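Local coordinates for BsaWI endonuclease (Geobacillus stearothermophilus, PDB 4ZSF), which binds DNA as a restriction endonuclease of the PD-(D/E)XK superfamily and probably cleaves it with the help of a metal ion, at residues 252-256 against 257-261; 83-86 against 87-91; 4-7 against 8-12. All blocks are in the same frame, centred on the assembly; numbering follows the deposited sequence. Where two conformers were deposited one is given.

Contact 1: 252-256 against 257-261; sequences AAEDW and LHRRQ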
# COMPACT_ATOMS: atom_id res chain seq x y z
N ALA A 252 -29.82 -16.69 -1.84
CA ALA A 252 -29.00 -16.49 -0.65
C ALA A 252 -29.85 -15.86 0.48
O ALA A 252 -29.75 -16.27 1.66
CB ALA A 252 -27.82 -15.57 -0.99
N ALA A 253 -30.66 -14.86 0.12
CA ALA A 253 -31.44 -14.16 1.18
C ALA A 253 -32.42 -15.15 1.84
O ALA A 253 -32.59 -15.17 3.09
CB ALA A 253 -32.20 -12.92 0.61
N GLU A 254 -33.03 -15.97 1.01
CA GLU A 254 -33.99 -16.96 1.48
C GLU A 254 -33.31 -17.90 2.48
O GLU A 254 -33.80 -18.14 3.59
CB GLU A 254 -34.56 -17.73 0.29
CG GLU A 254 -35.15 -19.12 0.63
CD GLU A 254 -36.43 -19.06 1.47
OE1 GLU A 254 -37.15 -18.03 1.39
OE2 GLU A 254 -36.70 -20.04 2.23
N ASP A 255 -32.15 -18.40 2.08
CA ASP A 255 -31.45 -19.41 2.89
C ASP A 255 -30.83 -18.76 4.12
O ASP A 255 -30.74 -19.41 5.14
CB ASP A 255 -30.40 -20.16 2.10
CG ASP A 255 -31.01 -21.22 1.17
OD1 ASP A 255 -32.25 -21.56 1.27
OD2 ASP A 255 -30.26 -21.74 0.34
N TRP A 256 -30.41 -17.49 4.03
CA TRP A 256 -29.87 -16.83 5.21
C TRP A 256 -30.97 -16.61 6.24
O TRP A 256 -30.77 -16.80 7.47
CB TRP A 256 -29.21 -15.51 4.79
CG TRP A 256 -28.48 -14.84 5.88
CD1 TRP A 256 -27.12 -14.88 6.11
CD2 TRP A 256 -29.02 -13.92 6.84
NE1 TRP A 256 -26.78 -14.06 7.16
CE2 TRP A 256 -27.94 -13.46 7.64
CE3 TRP A 256 -30.31 -13.46 7.10
CZ2 TRP A 256 -28.11 -12.54 8.69
CZ3 TRP A 256 -30.50 -12.57 8.19
CH2 TRP A 256 -29.40 -12.10 8.96
N LEU A 257 -32.15 -16.23 5.76
CA LEU A 257 -33.26 -16.02 6.66
C LEU A 257 -33.74 -17.34 7.29
O LEU A 257 -34.10 -17.36 8.44
CB LEU A 257 -34.44 -15.38 5.92
CG LEU A 257 -34.19 -13.92 5.50
CD1 LEU A 257 -35.30 -13.55 4.51
CD2 LEU A 257 -34.19 -13.01 6.78
N HIS A 258 -33.78 -18.43 6.53
CA HIS A 258 -34.52 -19.59 7.04
C HIS A 258 -33.69 -20.81 7.39
O HIS A 258 -34.19 -21.65 8.12
CB HIS A 258 -35.62 -19.98 6.05
CG HIS A 258 -36.62 -18.87 5.86
ND1 HIS A 258 -36.93 -18.33 4.63
CD2 HIS A 258 -37.30 -18.13 6.78
CE1 HIS A 258 -37.80 -17.34 4.79
NE2 HIS A 258 -38.02 -17.18 6.08
N ARG A 259 -32.47 -20.90 6.88
CA ARG A 259 -31.63 -22.08 7.19
C ARG A 259 -30.18 -21.58 7.30
O ARG A 259 -29.27 -22.12 6.70
CB ARG A 259 -31.84 -23.21 6.15
CG ARG A 259 -31.74 -22.80 4.69
CD ARG A 259 -32.37 -23.90 3.75
NE ARG A 259 -33.78 -24.07 4.12
CZ ARG A 259 -34.76 -23.23 3.77
NH1 ARG A 259 -34.54 -22.17 2.95
NH2 ARG A 259 -35.98 -23.45 4.22
N ARG A 260 -29.97 -20.52 8.09
CA ARG A 260 -28.64 -19.88 8.11
C ARG A 260 -27.49 -20.83 8.57
O ARG A 260 -26.30 -20.65 8.20
CB ARG A 260 -28.70 -18.65 9.03
CG ARG A 260 -27.42 -17.85 8.95
CD ARG A 260 -27.52 -16.55 9.80
NE ARG A 260 -26.23 -15.83 9.77
CZ ARG A 260 -25.96 -14.76 10.52
NH1 ARG A 260 -26.88 -14.30 11.34
NH2 ARG A 260 -24.77 -14.18 10.45
N GLN A 261 -27.83 -21.88 9.33
CA GLN A 261 -26.82 -22.79 9.87
C GLN A 261 -26.09 -23.54 8.73
O GLN A 261 -25.00 -24.08 8.95
CB GLN A 261 -27.44 -23.81 10.83
CG GLN A 261 -28.45 -24.81 10.19
CD GLN A 261 -29.87 -24.28 10.01
OE1 GLN A 261 -30.19 -23.14 10.40
NE2 GLN A 261 -30.72 -25.08 9.38
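The side chains of Trp-256, in the last turn of helix 243-258, and Arg-260, just beyond it, lie side by side. This helix packs on the mixed beta sheet of the PD-(D/E)XK nuclease. Beyond His-258 the chain leaves the helix and soon enters a short 3-10 segment. The indole runs along its neighbour because Trp-256 CG is anti to the backbone N (chi1 -172°). Arg-260 is extended from CG to NE and follows it in the same direction. Its CD makes a CH-pi contact over one face of the indole, 3.9 Å from the centroid of the five-membered ring. The guanidinium carries on above the ring, with the two planes 30° apart. Arg-260 NE is 3.2 Å from Trp-256 NE1, but both are donors and no hydrogen bond forms. Arg-260 instead gives NE to Phe-186 O and NH2 to Ala-185 O, and NH1 pairs with Asp-131. These bonds should fix the rotation of the guanidinium.

Leu-257 meets the indole at its rim, with CD2 3.9 Å from Trp-256 CE3. Tyr-157 and Phe-159 also touch the indole, while Leu-257 packs on Val-150.

Glu-254, Asp-255 and Arg-259 form a salt-bridge network on the polar side. A bend at chi3 brings Arg-259 back over the preceding turn. NH1 of Arg-259 lies 2.9 Å from Asp-255 OD1, with the carboxylate and guanidinium planes nearly perpendicular. Trp-267 and Lys-272 take Asp-255 OD2. Glu-254 has two conformers. In one, its carboxylate is nearly coplanar with the guanidinium. There its OE2 uses the anti lone pair for Arg-259 NH1, at 3.1 Å and almost straight at 172°. The same OE2 takes a weak bond from His-258 ND1 at 3.0 Å.

Contact 2: 83-86 against 87-91; sequences WKKS and SGHAF. With nucleotides of chain B; nucleotides of chain C.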
# COMPACT_ATOMS: atom_id res chain seq x y z
N TRP A 83 -7.15 8.91 -10.01
CA TRP A 83 -7.81 7.68 -10.51
C TRP A 83 -7.74 6.57 -9.49
O TRP A 83 -8.73 5.87 -9.24
CB TRP A 83 -7.17 7.22 -11.82
CG TRP A 83 -7.75 5.95 -12.31
CD1 TRP A 83 -7.18 4.71 -12.27
CD2 TRP A 83 -8.97 5.83 -13.03
NE1 TRP A 83 -8.04 3.78 -12.86
CE2 TRP A 83 -9.12 4.46 -13.37
CE3 TRP A 83 -9.96 6.75 -13.44
CZ2 TRP A 83 -10.23 3.98 -14.09
CZ3 TRP A 83 -11.08 6.27 -14.14
CH2 TRP A 83 -11.17 4.90 -14.47
N LYS A 84 -6.58 6.38 -8.88
CA LYS A 84 -6.40 5.28 -7.94
C LYS A 84 -7.33 5.35 -6.76
O LYS A 84 -7.80 4.34 -6.29
CB LYS A 84 -4.99 5.23 -7.37
CG LYS A 84 -4.02 4.58 -8.40
CD LYS A 84 -2.55 4.68 -7.80
CE LYS A 84 -1.61 3.87 -8.69
NZ LYS A 84 -0.17 3.85 -8.06
N LYS A 85 -7.57 6.54 -6.25
CA LYS A 85 -8.43 6.64 -5.11
C LYS A 85 -9.94 6.78 -5.47
O LYS A 85 -10.78 6.29 -4.71
CB LYS A 85 -7.96 7.84 -4.23
CG LYS A 85 -8.69 7.90 -2.83
CD LYS A 85 -8.30 6.71 -1.91
CE LYS A 85 -9.06 6.79 -0.57
NZ LYS A 85 -8.81 5.61 0.27
N SER A 86 -10.28 7.42 -6.58
CA SER A 86 -11.70 7.63 -6.90
C SER A 86 -12.35 6.54 -7.79
O SER A 86 -13.58 6.35 -7.72
CB SER A 86 -11.86 8.96 -7.58
OG SER A 86 -11.24 8.92 -8.84
N SER A 87 -11.57 5.86 -8.63
CA SER A 87 -12.19 4.97 -9.62
C SER A 87 -12.87 3.77 -8.95
O SER A 87 -13.96 3.37 -9.39
CB SER A 87 -11.16 4.49 -10.69
OG SER A 87 -10.13 3.75 -10.12
N GLY A 88 -12.25 3.22 -7.90
CA GLY A 88 -12.78 2.07 -7.17
C GLY A 88 -14.11 2.49 -6.52
O GLY A 88 -15.08 1.73 -6.54
N HIS A 89 -14.17 3.72 -5.98
CA HIS A 89 -15.44 4.22 -5.43
C HIS A 89 -16.47 4.32 -6.53
O HIS A 89 -17.64 3.96 -6.32
CB HIS A 89 -15.23 5.57 -4.74
CG HIS A 89 -14.27 5.48 -3.59
ND1 HIS A 89 -13.65 6.59 -3.03
CD2 HIS A 89 -13.82 4.40 -2.91
CE1 HIS A 89 -12.85 6.19 -2.05
NE2 HIS A 89 -12.92 4.87 -1.96
N ALA A 90 -16.09 4.90 -7.67
CA ALA A 90 -17.05 5.03 -8.77
C ALA A 90 -17.59 3.64 -9.16
O ALA A 90 -18.78 3.51 -9.47
CB ALA A 90 -16.41 5.71 -10.05
N PHE A 91 -16.69 2.64 -9.21
CA PHE A 91 -17.15 1.29 -9.65
C PHE A 91 -18.12 0.67 -8.61
O PHE A 91 -19.16 0.13 -8.98
CB PHE A 91 -15.93 0.42 -9.85
CG PHE A 91 -16.26 -0.97 -10.39
CD1 PHE A 91 -16.57 -1.13 -11.72
CD2 PHE A 91 -16.18 -2.10 -9.55
CE1 PHE A 91 -16.84 -2.41 -12.24
CE2 PHE A 91 -16.46 -3.37 -10.08
CZ PHE A 91 -16.81 -3.49 -11.40
P DC B 7 -7.10 -0.57 -3.97
OP1 DC B 7 -8.34 -1.02 -4.55
OP2 DC B 7 -6.28 -1.42 -3.02
O5' DC B 7 -6.10 -0.06 -5.06
C5' DC B 7 -6.54 0.88 -6.04
C4' DC B 7 -5.37 1.24 -6.91
O4' DC B 7 -4.33 1.89 -6.11
C3' DC B 7 -4.70 0.03 -7.62
O3' DC B 7 -4.39 0.46 -8.85
C2' DC B 7 -3.36 -0.17 -6.86
C1' DC B 7 -3.06 1.22 -6.30
N1 DC B 7 -2.47 1.23 -4.91
C2 DC B 7 -1.52 2.24 -4.59
O2 DC B 7 -1.04 2.94 -5.49
N3 DC B 7 -1.11 2.34 -3.28
C4 DC B 7 -1.58 1.50 -2.36
N4 DC B 7 -1.15 1.64 -1.08
C5 DC B 7 -2.59 0.53 -2.66
C6 DC B 7 -3.00 0.44 -3.94
P DA B 5 -6.21 2.77 7.74
OP1 DA B 5 -7.13 1.80 8.29
OP2 DA B 5 -4.74 2.54 7.66
O5' DA B 5 -6.53 3.02 6.16
C5' DA B 5 -7.88 3.21 5.81
C4' DA B 5 -8.04 3.15 4.31
O4' DA B 5 -7.52 4.37 3.74
C3' DA B 5 -7.35 2.00 3.64
O3' DA B 5 -8.27 1.38 2.75
C2' DA B 5 -6.16 2.62 2.91
C1' DA B 5 -6.62 4.09 2.73
N9 DA B 5 -5.59 5.10 2.88
C8 DA B 5 -4.64 5.18 3.89
N7 DA B 5 -3.83 6.22 3.76
C5 DA B 5 -4.36 6.94 2.63
C6 DA B 5 -3.99 8.16 1.99
N6 DA B 5 -3.00 9.00 2.42
N1 DA B 5 -4.73 8.54 0.91
C2 DA B 5 -5.76 7.77 0.51
N3 DA B 5 -6.18 6.60 1.02
C4 DA B 5 -5.46 6.26 2.12
P DC C 11 -8.87 13.86 -6.22
OP1 DC C 11 -9.42 13.54 -7.58
OP2 DC C 11 -8.83 15.24 -5.68
O5' DC C 11 -9.62 12.97 -5.15
C5' DC C 11 -9.71 11.53 -5.37
C4' DC C 11 -10.23 10.82 -4.13
O4' DC C 11 -9.28 10.97 -3.05
C3' DC C 11 -11.56 11.33 -3.58
O3' DC C 11 -12.43 10.18 -3.44
C2' DC C 11 -11.23 11.95 -2.20
C1' DC C 11 -10.00 11.11 -1.82
N1 DC C 11 -8.99 11.75 -0.92
C2 DC C 11 -8.52 11.02 0.18
O2 DC C 11 -9.06 9.92 0.44
N3 DC C 11 -7.54 11.57 0.96
C4 DC C 11 -6.99 12.72 0.64
N4 DC C 11 -5.98 13.18 1.44
C5 DC C 11 -7.45 13.48 -0.49
C6 DC C 11 -8.42 12.93 -1.25
O HOH W 1 -9.54 2.65 -6.71
O HOH W 2 -10.86 3.91 -0.41
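Trp-83 O is gripped twice by Ser-87, which donates to it from OG at 2.7 Å and from its backbone N at 2.9 Å. The two donors reach the oxygen from opposite faces of the carbonyl plane. Ser-87 OG stands between its own N and carbonyl carbon (chi1 62°), which turns it back to the preceding turn. The same residue lays CB over the centre of the Trp-83 six-membered ring, 3.4 Å from the centroid, in a CH-pi contact. Tyr-57 and Trp-53 of the second subunit also meet this indole. An alanine in place of Trp-83 would probably leave Ser-87 CB without its ring face and open a gap toward these two aromatic residues of the second subunit.

The helix is kinked where the N atoms of Gly-88 and His-89 have no bond to the turn before. A water donates to Lys-84 O and weakly accepts from Gly-88 N.

Lys-85 O lies over one face of the His-89 imidazole. A second water joins Lys-85 NZ, at 2.7 Å, to His-89 NE2, at 2.8 Å. His-89 ND1 holds a DNA phosphate.

The extended Lys-84 donates a hydrogen bond from NZ to O2 of DC7 of chain B at 2.9 Å. Lys-85, bent at chi2, donates one from NZ to N3 of DA5 of chain B at 2.9 Å. Both base atoms face the minor groove, so this turn of helix 70-103 is a minor-groove DNA-contacting site.

Contact 3: 4-7 against 8-12; sequences FEYC and ISTYA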
# COMPACT_ATOMS: atom_id res chain seq x y z
N PHE A 4 21.89 20.46 -9.42
CA PHE A 4 20.91 19.71 -10.19
C PHE A 4 21.55 19.18 -11.49
O PHE A 4 21.40 18.00 -11.81
CB PHE A 4 19.67 20.56 -10.49
CG PHE A 4 18.60 19.82 -11.19
CD1 PHE A 4 18.62 19.68 -12.57
CD2 PHE A 4 17.55 19.30 -10.50
CE1 PHE A 4 17.61 18.97 -13.24
CE2 PHE A 4 16.51 18.60 -11.18
CZ PHE A 4 16.57 18.45 -12.54
N GLU A 5 22.26 20.06 -12.21
CA GLU A 5 23.04 19.65 -13.38
C GLU A 5 24.03 18.57 -13.05
O GLU A 5 24.22 17.64 -13.83
CB GLU A 5 23.79 20.84 -13.98
CG GLU A 5 22.86 21.96 -14.36
CD GLU A 5 23.62 23.23 -14.82
OE1 GLU A 5 24.58 23.69 -14.15
OE2 GLU A 5 23.25 23.75 -15.88
N TYR A 6 24.70 18.71 -11.91
CA TYR A 6 25.68 17.74 -11.48
C TYR A 6 24.99 16.37 -11.29
O TYR A 6 25.55 15.34 -11.66
CB TYR A 6 26.34 18.18 -10.17
CG TYR A 6 27.36 17.19 -9.68
CD1 TYR A 6 28.64 17.18 -10.19
CD2 TYR A 6 27.01 16.20 -8.75
CE1 TYR A 6 29.59 16.24 -9.77
CE2 TYR A 6 27.95 15.27 -8.32
CZ TYR A 6 29.23 15.30 -8.83
OH TYR A 6 30.15 14.39 -8.40
N CYS A 7 23.82 16.38 -10.67
CA CYS A 7 23.16 15.07 -10.37
C CYS A 7 22.72 14.39 -11.64
O CYS A 7 22.86 13.17 -11.79
CB CYS A 7 21.94 15.23 -9.47
SG CYS A 7 22.42 15.55 -7.78
N ILE A 8 22.19 15.19 -12.55
CA ILE A 8 21.67 14.65 -13.81
C ILE A 8 22.84 13.96 -14.55
O ILE A 8 22.72 12.80 -15.05
CB ILE A 8 21.12 15.77 -14.73
CG1 ILE A 8 19.81 16.40 -14.22
CG2 ILE A 8 20.99 15.30 -16.18
CD1 ILE A 8 18.87 15.45 -13.62
N SER A 9 23.97 14.65 -14.61
CA SER A 9 25.07 14.19 -15.45
C SER A 9 25.79 13.04 -14.76
O SER A 9 26.21 12.08 -15.40
CB SER A 9 26.04 15.35 -15.77
OG SER A 9 26.82 15.67 -14.64
N THR A 10 25.89 13.10 -13.44
CA THR A 10 26.59 12.08 -12.68
C THR A 10 25.81 10.76 -12.62
O THR A 10 26.40 9.67 -12.80
CB THR A 10 26.91 12.59 -11.27
OG1 THR A 10 27.75 13.77 -11.37
CG2 THR A 10 27.59 11.51 -10.41
N TYR A 11 24.49 10.85 -12.40
CA TYR A 11 23.64 9.62 -12.40
C TYR A 11 23.81 8.90 -13.77
O TYR A 11 23.99 7.69 -13.84
CB TYR A 11 22.20 10.00 -12.16
CG TYR A 11 21.26 8.84 -12.40
CD1 TYR A 11 20.76 8.63 -13.68
CD2 TYR A 11 20.91 7.97 -11.38
CE1 TYR A 11 19.90 7.56 -13.94
CE2 TYR A 11 20.05 6.89 -11.62
CZ TYR A 11 19.58 6.70 -12.92
OH TYR A 11 18.75 5.66 -13.21
N ALA A 12 23.73 9.68 -14.84
CA ALA A 12 23.81 9.10 -16.19
C ALA A 12 25.16 8.46 -16.39
O ALA A 12 25.23 7.35 -16.92
CB ALA A 12 23.54 10.17 -17.27
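Residues 4 to 12 form regular alpha helix, with the backbone N of Ile-8, Ser-9, Thr-10 and Tyr-11 bonded to the O of Phe-4, Glu-5, Tyr-6 and Cys-7 in turn. Tyr-6 O takes more than its backbone share. It accepts from Thr-10 N at 2.9 Å and from Thr-10 OG1 at 2.7 Å. Ser-9 OG, in one of two conformers, adds a longer bond at 3.3 Å from well above the carbonyl plane.

Thr-10 OG1 also sits over the centre of the Tyr-6 ring, 3.3 Å from CZ. Its proton goes to the Tyr-6 carbonyl, so it is not pointed at the ring. The ring is brought over the hydroxyl by an extended first torsion, with Tyr-6 CG opposite the backbone N (chi1 179°).

On another side of the helix Phe-4 and Ile-8 make an apolar pair. Ile-8 CG1 approaches Phe-4 CE1 to 3.5 Å, and Ile-8 CD1 lies near CE1 and CZ of that ring. CG1 is also 3.3 Å from Phe-4 O.

Tyr-6 OH is hydrogen-bonded to Ser-39 OG, and Tyr-11 OH to His-60 and Arg-63. Cys-7 packs against Ala-40 and Ala-55. Helix 3-22 thus lies against both helix 25-43, which Thr-10 touches at Thr-36, and helix 49-65, which Phe-4 touches at Ala-55 and Ser-58.

Overall arrangement
From the N terminus the chain passes contact 3, then contact 2, then contact 1. Each lies within one continuous run of residues, so none closes a long loop, and none nests in or crosses another. Contact 3 is in helix 3-22, which packs with helices 25-43 and 49-65. Contact 2 lies in helix 70-103, the long helix that follows this group and leads on to the beta sheet. The centre of contact 2 is about 37 Å from that of contact 3 and about 33 Å from that of contact 1. Contact 1 ends the last helix, beside strands 146-152 and 155-165. Contacts 1 and 3 lie on opposite sides of the chain's centre, their own centres about 66 Å apart.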